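Local coordinates for precorrin-2 dehydrogenase (Bacillus megaterium, PDB 3DFZ), which catalyses the NAD+-dependent dehydrogenation of precorrin-2 to sirohydrochlorin, a precursor of both siroheme and adenosylcobalamin made by the anaerobic route, at residues R45-K48 with G49-E53; I57-A61 with P62-A66; K155-K158 with E159-S163. One frame throughout, in Å; residues are numbered along the deposited sequence. Where two conformers were deposited one is given.

Contact 1 (R45-K48 with G49-E53)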
loop_
_atom_site.group_PDB
_atom_site.type_symbol
_atom_site.label_atom_id
_atom_site.label_comp_id
_atom_site.label_asym_id
_atom_site.label_seq_id
_atom_site.Cartn_x
_atom_site.Cartn_y
_atom_site.Cartn_z
ATOM N N ARG B 45 12.279 -9.799 9.798
ATOM C CA ARG B 45 11.308 -8.722 9.969
ATOM C C ARG B 45 10.281 -8.758 8.834
ATOM O O ARG B 45 9.074 -8.684 9.095
ATOM C CB ARG B 45 12.039 -7.372 10.083
ATOM C CG ARG B 45 11.249 -6.122 9.687
ATOM C CD ARG B 45 11.646 -4.848 10.492
ATOM N NE ARG B 45 13.022 -4.849 11.012
ATOM C CZ ARG B 45 14.086 -4.351 10.377
ATOM N NH1 ARG B 45 13.972 -3.804 9.163
ATOM N NH2 ARG B 45 15.280 -4.411 10.957
ATOM N N ARG B 46 10.754 -8.913 7.592
ATOM C CA ARG B 46 9.868 -9.009 6.431
ATOM C C ARG B 46 8.864 -10.183 6.512
ATOM O O ARG B 46 7.678 -9.985 6.279
ATOM C CB ARG B 46 10.672 -9.079 5.123
ATOM C CG ARG B 46 11.384 -7.791 4.716
ATOM C CD ARG B 46 10.388 -6.680 4.311
ATOM N NE ARG B 46 11.037 -5.477 3.759
ATOM C CZ ARG B 46 11.563 -4.491 4.485
ATOM N NH1 ARG B 46 11.541 -4.547 5.809
ATOM N NH2 ARG B 46 12.122 -3.447 3.877
ATOM N N ILE B 47 9.359 -11.381 6.851
ATOM C CA ILE B 47 8.556 -12.617 6.975
ATOM C C ILE B 47 7.455 -12.483 8.026
ATOM O O ILE B 47 6.310 -12.856 7.777
ATOM C CB ILE B 47 9.447 -13.865 7.304
ATOM C CG1 ILE B 47 10.327 -14.240 6.106
ATOM C CG2 ILE B 47 8.595 -15.060 7.733
ATOM C CD1 ILE B 47 11.664 -14.871 6.490
ATOM N N LYS B 48 7.807 -11.950 9.194
ATOM C CA LYS B 48 6.823 -11.602 10.220
ATOM C C LYS B 48 5.577 -10.969 9.626
ATOM O O LYS B 48 4.473 -11.340 9.992
ATOM C CB LYS B 48 7.426 -10.661 11.259
ATOM C CG LYS B 48 7.672 -11.313 12.601
ATOM C CD LYS B 48 8.947 -10.755 13.255
ATOM C CE LYS B 48 9.208 -11.358 14.646
ATOM N NZ LYS B 48 10.624 -11.140 15.108
ATOM N N GLY B 49 5.773 -10.029 8.702
ATOM C CA GLY B 49 4.697 -9.298 8.029
ATOM C C GLY B 49 3.697 -10.145 7.280
ATOM O O GLY B 49 2.512 -9.805 7.228
ATOM N N PHE B 50 4.145 -11.256 6.700
ATOM C CA PHE B 50 3.230 -12.096 5.896
ATOM C C PHE B 50 3.099 -13.571 6.344
ATOM O O PHE B 50 2.597 -14.434 5.610
ATOM C CB PHE B 50 3.513 -11.951 4.384
ATOM C CG PHE B 50 4.975 -12.072 4.005
ATOM C CD1 PHE B 50 5.609 -13.321 3.981
ATOM C CD2 PHE B 50 5.704 -10.942 3.634
ATOM C CE1 PHE B 50 6.957 -13.436 3.618
ATOM C CE2 PHE B 50 7.052 -11.036 3.267
ATOM C CZ PHE B 50 7.686 -12.292 3.263
ATOM N N LEU B 51 3.515 -13.835 7.573
ATOM C CA LEU B 51 3.512 -15.187 8.133
ATOM C C LEU B 51 2.098 -15.759 8.380
ATOM O O LEU B 51 1.882 -16.983 8.283
ATOM C CB LEU B 51 4.334 -15.182 9.424
ATOM C CG LEU B 51 4.682 -16.452 10.173
ATOM C CD1 LEU B 51 5.558 -17.358 9.354
ATOM C CD2 LEU B 51 5.393 -16.033 11.451
ATOM N N GLN B 52 1.148 -14.879 8.698
ATOM C CA GLN B 52 -0.239 -15.268 8.899
ATOM C C GLN B 52 -1.101 -15.046 7.648
ATOM O O GLN B 52 -2.328 -14.916 7.755
ATOM C CB GLN B 52 -0.837 -14.486 10.068
ATOM C CG GLN B 52 -0.194 -14.773 11.407
ATOM C CD GLN B 52 -0.012 -13.515 12.225
ATOM O OE1 GLN B 52 -0.329 -12.412 11.767
ATOM N NE2 GLN B 52 0.507 -13.667 13.441
ATOM N N GLU B 53 -0.478 -15.012 6.467
ATOM C CA GLU B 53 -1.188 -14.644 5.225
ATOM C C GLU B 53 -1.606 -15.791 4.299
ATOM O O GLU B 53 -2.258 -15.545 3.274
ATOM C CB GLU B 53 -0.404 -13.586 4.428
ATOM C CG GLU B 53 -0.208 -12.254 5.168
ATOM C CD GLU B 53 -1.521 -11.500 5.424
ATOM O OE1 GLU B 53 -2.366 -11.376 4.486
ATOM O OE2 GLU B 53 -1.708 -11.033 6.568
#
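Ile-47 and Phe-50 meet on the last part of helix 41-50: Phe-50 N donates to Ile-47 O over 2.9 Å, an i to i+3 bond, while Gly-49 N makes a weak bond of 3.1 Å to Arg-46 O. Beyond them the chain folds into a type I beta turn from Phe-50 to Glu-53, closed by a bond from Glu-53 N to Phe-50 O.

The Phe-50 side chain turns back over the preceding turn. Its CG stands between its own backbone N and carbonyl carbon (chi1 48°), and from there the ring lies against the backbone of Arg-46 and Ile-47. One face receives Ile-47 CA in a CH-pi contact, 4.0 Å from the ring centroid and offset toward the rim. Arg-46 O covers the same face nearer CE2, at 3.3 Å from that atom. By contrast, the side chains of Ile-47 and Phe-50 touch lightly, Ile-47 CG1 standing 4.3 Å from Phe-50 CE1. The other branch of Ile-47 serves Leu-51: CG2 approaches Leu-51 CD1 at 4.1 Å, and Leu-51 CB sits 3.5 Å from Ile-47 O.

Outside the turn, Ile-47 and Leu-51 both reach Trp-71 on helix 66-73, and Phe-50 packs on Val-34, Val-36 and Val-96 of the parallel sheet. Phe-50 also meets Tyr-23 of the second subunit edge to face. Arg-46, on the same helix, is tied through NE to Asn-119 OD1. The segment thus belongs to the helix of the beta-alpha-beta unit, strand 33-37, helix 41-50 and strand 56-60, of a Rossmann-type NAD-binding domain.

Contact 2 (I57-A61 with P62-A66)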
loop_
_atom_site.group_PDB
_atom_site.type_symbol
_atom_site.label_atom_id
_atom_site.label_comp_id
_atom_site.label_asym_id
_atom_site.label_seq_id
_atom_site.Cartn_x
_atom_site.Cartn_y
_atom_site.Cartn_z
ATOM N N ILE B 57 5.633 -19.881 1.911
ATOM C CA ILE B 57 6.923 -19.189 2.055
ATOM C C ILE B 57 8.127 -20.132 1.938
ATOM O O ILE B 57 8.199 -21.156 2.630
ATOM C CB ILE B 57 7.030 -18.427 3.415
ATOM C CG1 ILE B 57 5.776 -17.577 3.679
ATOM C CG2 ILE B 57 8.298 -17.576 3.440
ATOM C CD1 ILE B 57 5.712 -16.989 5.069
ATOM N N THR B 58 9.050 -19.801 1.047
ATOM C CA THR B 58 10.345 -20.478 0.984
ATOM C C THR B 58 11.439 -19.467 1.257
ATOM O O THR B 58 11.472 -18.434 0.623
ATOM C CB THR B 58 10.587 -21.162 -0.369
ATOM O OG1 THR B 58 9.500 -22.057 -0.655
ATOM C CG2 THR B 58 11.911 -21.957 -0.350
ATOM N N VAL B 59 12.309 -19.766 2.226
ATOM C CA VAL B 59 13.399 -18.884 2.630
ATOM C C VAL B 59 14.716 -19.505 2.154
ATOM O O VAL B 59 15.017 -20.659 2.487
ATOM C CB VAL B 59 13.447 -18.707 4.179
ATOM C CG1 VAL B 59 14.563 -17.746 4.588
ATOM C CG2 VAL B 59 12.113 -18.246 4.735
ATOM N N VAL B 60 15.479 -18.755 1.354
ATOM C CA VAL B 60 16.735 -19.247 0.769
ATOM C C VAL B 60 17.892 -18.390 1.254
ATOM O O VAL B 60 17.999 -17.200 0.888
ATOM C CB VAL B 60 16.719 -19.303 -0.795
ATOM C CG1 VAL B 60 17.950 -20.042 -1.324
ATOM C CG2 VAL B 60 15.516 -20.031 -1.268
ATOM N N ALA B 61 18.713 -18.992 2.117
ATOM C CA ALA B 61 19.981 -18.424 2.601
ATOM C C ALA B 61 20.842 -19.570 3.191
ATOM O O ALA B 61 20.290 -20.516 3.763
ATOM C CB ALA B 61 19.725 -17.363 3.638
ATOM N N PRO B 62 22.196 -19.496 3.051
ATOM C CA PRO B 62 23.056 -20.580 3.582
ATOM C C PRO B 62 22.853 -20.786 5.074
ATOM O O PRO B 62 22.957 -21.913 5.557
ATOM C CB PRO B 62 24.483 -20.103 3.278
ATOM C CG PRO B 62 24.365 -18.644 2.980
ATOM C CD PRO B 62 22.994 -18.436 2.405
ATOM N N THR B 63 22.533 -19.700 5.775
ATOM C CA THR B 63 22.145 -19.738 7.187
ATOM C C THR B 63 20.931 -18.829 7.410
ATOM O O THR B 63 20.712 -17.865 6.668
ATOM C CB THR B 63 23.333 -19.375 8.143
ATOM O OG1 THR B 63 24.362 -20.377 8.032
ATOM C CG2 THR B 63 22.876 -19.315 9.607
ATOM N N VAL B 64 20.177 -19.151 8.458
ATOM C CA VAL B 64 18.885 -18.580 8.756
ATOM C C VAL B 64 18.780 -18.321 10.278
ATOM O O VAL B 64 19.453 -18.986 11.071
ATOM C CB VAL B 64 17.782 -19.556 8.207
ATOM C CG1 VAL B 64 16.737 -19.907 9.233
ATOM C CG2 VAL B 64 17.202 -19.055 6.859
ATOM N N SER B 65 17.959 -17.352 10.685
ATOM C CA SER B 65 17.902 -16.939 12.102
ATOM C C SER B 65 17.108 -17.914 12.995
ATOM O O SER B 65 16.314 -18.726 12.498
ATOM C CB SER B 65 17.350 -15.505 12.229
ATOM O OG SER B 65 16.038 -15.415 11.677
ATOM N N ALA B 66 17.332 -17.815 14.309
ATOM C CA ALA B 66 16.649 -18.636 15.312
ATOM C C ALA B 66 15.108 -18.583 15.231
ATOM O O ALA B 66 14.408 -19.531 15.633
ATOM C CB ALA B 66 17.105 -18.208 16.704
#
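Val-59 and Val-64 face each other across the bend that carries the chain out of strand 56-60, and their methyl groups make the central apolar contact. From Val-59 CB, which points toward the loop, the side chain splits in two. CG1, set anti to the backbone N (chi1 -178°), reaches Val-64 CG2 at 3.7 Å, whereas CG2 turns toward helix 41-50 and packs on Ile-47 CD1. Val-64 CG2 also lies 4.4 Å from Ala-61 CB, a looser contact with the small side chain at the corner.

At the corner itself, Thr-63 O comes to 3.2 Å of Ala-61 CB, a close approach of the loop backbone. No hydrogen bond joins the two segments; the pairing of their side chains is apolar. Further on, Ser-65 occupies the N-cap position of helix 66-73, and its OG is hydrogen-bonded to Thr-44 OG1.

Pro-62 and Thr-63 probably contribute to the NAD+ site, as in related enzymes. This passage from the end of the second parallel strand into the following helix is characteristic of Rossmann-type dinucleotide-binding domains.

Contact 3 (K155-K158 with E159-S163)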
loop_
_atom_site.group_PDB
_atom_site.type_symbol
_atom_site.label_atom_id
_atom_site.label_comp_id
_atom_site.label_asym_id
_atom_site.label_seq_id
_atom_site.Cartn_x
_atom_site.Cartn_y
_atom_site.Cartn_z
ATOM N N LYS B 155 9.598 8.022 9.698
ATOM C CA LYS B 155 9.603 7.759 11.133
ATOM C C LYS B 155 8.999 8.920 11.922
ATOM O O LYS B 155 8.118 8.703 12.768
ATOM C CB LYS B 155 11.039 7.457 11.585
ATOM C CG LYS B 155 11.300 7.361 13.105
ATOM C CD LYS B 155 12.758 6.920 13.343
ATOM C CE LYS B 155 13.392 7.594 14.570
ATOM N NZ LYS B 155 12.725 7.261 15.903
ATOM N N ARG B 156 9.443 10.156 11.644
ATOM C CA ARG B 156 8.811 11.320 12.281
ATOM C C ARG B 156 7.265 11.361 12.159
ATOM O O ARG B 156 6.548 11.563 13.156
ATOM C CB ARG B 156 9.416 12.635 11.804
ATOM C CG ARG B 156 8.696 13.814 12.413
ATOM C CD ARG B 156 9.102 15.120 11.803
ATOM N NE ARG B 156 10.389 15.527 12.359
ATOM C CZ ARG B 156 10.833 16.774 12.428
ATOM N NH1 ARG B 156 10.084 17.782 11.983
ATOM N NH2 ARG B 156 12.023 16.995 12.964
ATOM N N ILE B 157 6.768 11.180 10.940
ATOM C CA ILE B 157 5.342 11.230 10.673
ATOM C C ILE B 157 4.573 10.121 11.381
ATOM O O ILE B 157 3.483 10.359 11.900
ATOM C CB ILE B 157 5.090 11.244 9.134
ATOM C CG1 ILE B 157 5.494 12.579 8.527
ATOM C CG2 ILE B 157 3.636 10.887 8.752
ATOM C CD1 ILE B 157 5.557 12.507 6.986
ATOM N N LYS B 158 5.139 8.916 11.396
ATOM C CA LYS B 158 4.583 7.774 12.124
ATOM C C LYS B 158 4.466 8.036 13.627
ATOM O O LYS B 158 3.447 7.675 14.244
ATOM C CB LYS B 158 5.455 6.548 11.899
ATOM C CG LYS B 158 4.898 5.227 12.484
ATOM C CD LYS B 158 6.033 4.184 12.617
ATOM C CE LYS B 158 5.554 2.983 13.371
ATOM N NZ LYS B 158 6.304 1.708 13.060
ATOM N N GLU B 159 5.504 8.649 14.208
ATOM C CA GLU B 159 5.457 9.184 15.571
ATOM C C GLU B 159 4.408 10.301 15.759
ATOM O O GLU B 159 3.698 10.325 16.784
ATOM C CB GLU B 159 6.823 9.727 15.989
ATOM C CG GLU B 159 7.873 8.665 16.161
ATOM C CD GLU B 159 9.249 9.227 16.410
ATOM O OE1 GLU B 159 9.473 10.454 16.204
ATOM O OE2 GLU B 159 10.105 8.420 16.830
ATOM N N ASP B 160 4.324 11.225 14.800
ATOM C CA ASP B 160 3.317 12.290 14.874
ATOM C C ASP B 160 1.890 11.698 14.789
ATOM O O ASP B 160 1.018 12.051 15.582
ATOM C CB ASP B 160 3.589 13.445 13.873
ATOM C CG ASP B 160 5.034 14.077 14.006
ATOM O OD1 ASP B 160 5.756 13.907 15.032
ATOM O OD2 ASP B 160 5.484 14.757 13.041
ATOM N N LEU B 161 1.673 10.724 13.907
ATOM C CA LEU B 161 0.376 10.039 13.797
ATOM C C LEU B 161 0.044 9.138 14.983
ATOM O O LEU B 161 -1.120 8.979 15.359
ATOM C CB LEU B 161 0.324 9.206 12.519
ATOM C CG LEU B 161 0.537 9.827 11.140
ATOM C CD1 LEU B 161 0.894 8.749 10.148
ATOM C CD2 LEU B 161 -0.680 10.558 10.670
ATOM N N SER B 162 1.069 8.506 15.542
ATOM C CA SER B 162 0.938 7.738 16.785
ATOM C C SER B 162 0.419 8.586 17.936
ATOM O O SER B 162 -0.454 8.139 18.690
ATOM C CB SER B 162 2.291 7.162 17.193
ATOM O OG SER B 162 2.489 5.900 16.608
ATOM N N SER B 163 0.993 9.784 18.068
ATOM C CA SER B 163 0.557 10.836 18.997
ATOM C C SER B 163 -0.945 11.140 18.853
ATOM O O SER B 163 -1.705 10.930 19.807
ATOM C CB SER B 163 1.406 12.087 18.740
ATOM O OG SER B 163 1.239 13.116 19.700
#
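Lys-155 and Glu-159 cross at a slant on one turn of helix 151-164, forming an i to i+4 salt bridge. The lysine CG is anti to the backbone N (chi1 171°) and the chain bends at its last two torsions, which brings NZ back to Glu-159 OE2 at 3.0 Å. The ammonium comes from above the carboxylate, 37° out of its plane, while Glu-159 extends beyond CG to meet it.

One residue along, Arg-156 and Asp-160 also cross, but their guanidinium and carboxylate planes are turned 52° apart and the charged atoms do not touch. Instead, the aliphatic part of the arginine meets the acid, with Arg-156 CG 3.4 Å from Asp-160 OD2.

Ile-157 and Leu-161 are arranged differently: they lie side by side and point the same way, and Ile-157 CG2 packs on Leu-161 CD1 at 3.7 Å. Both continue onto Ile-144 of strand 140-145, and Leu-161 also meets Leu-161 of the second subunit, placing this side of the helix at the dimer contact. Lys-158 instead extends toward strand 129-137, where its NZ bonds to Gln-134 O.

Lys-158 O accepts two bonds from Ser-162, the regular helical one from N at 2.8 Å and a weak one from OG at 3.1 Å.

In the fold
Along the chain the three contacts come in series. Contacts 1 and 2 belong to the Rossmann-type NAD-binding domain: helix 41-50 is followed by strand 56-60, and the contact centres are about 14 Å apart. They touch directly, Phe-50 CD1 reaching Ile-57 CD1 at 3.8 Å, so helix 41-50 packs directly on strand 56-60 of the parallel sheet. Contact 3 lies on helix 151-164 in the central domain of the sirohaem biosynthesis protein family, with its centre about 23 Å from that of contact 1 and about 32 Å from that of contact 2. Contacts 1 and 3 both touch the second subunit, so the homodimer interface involves both regions.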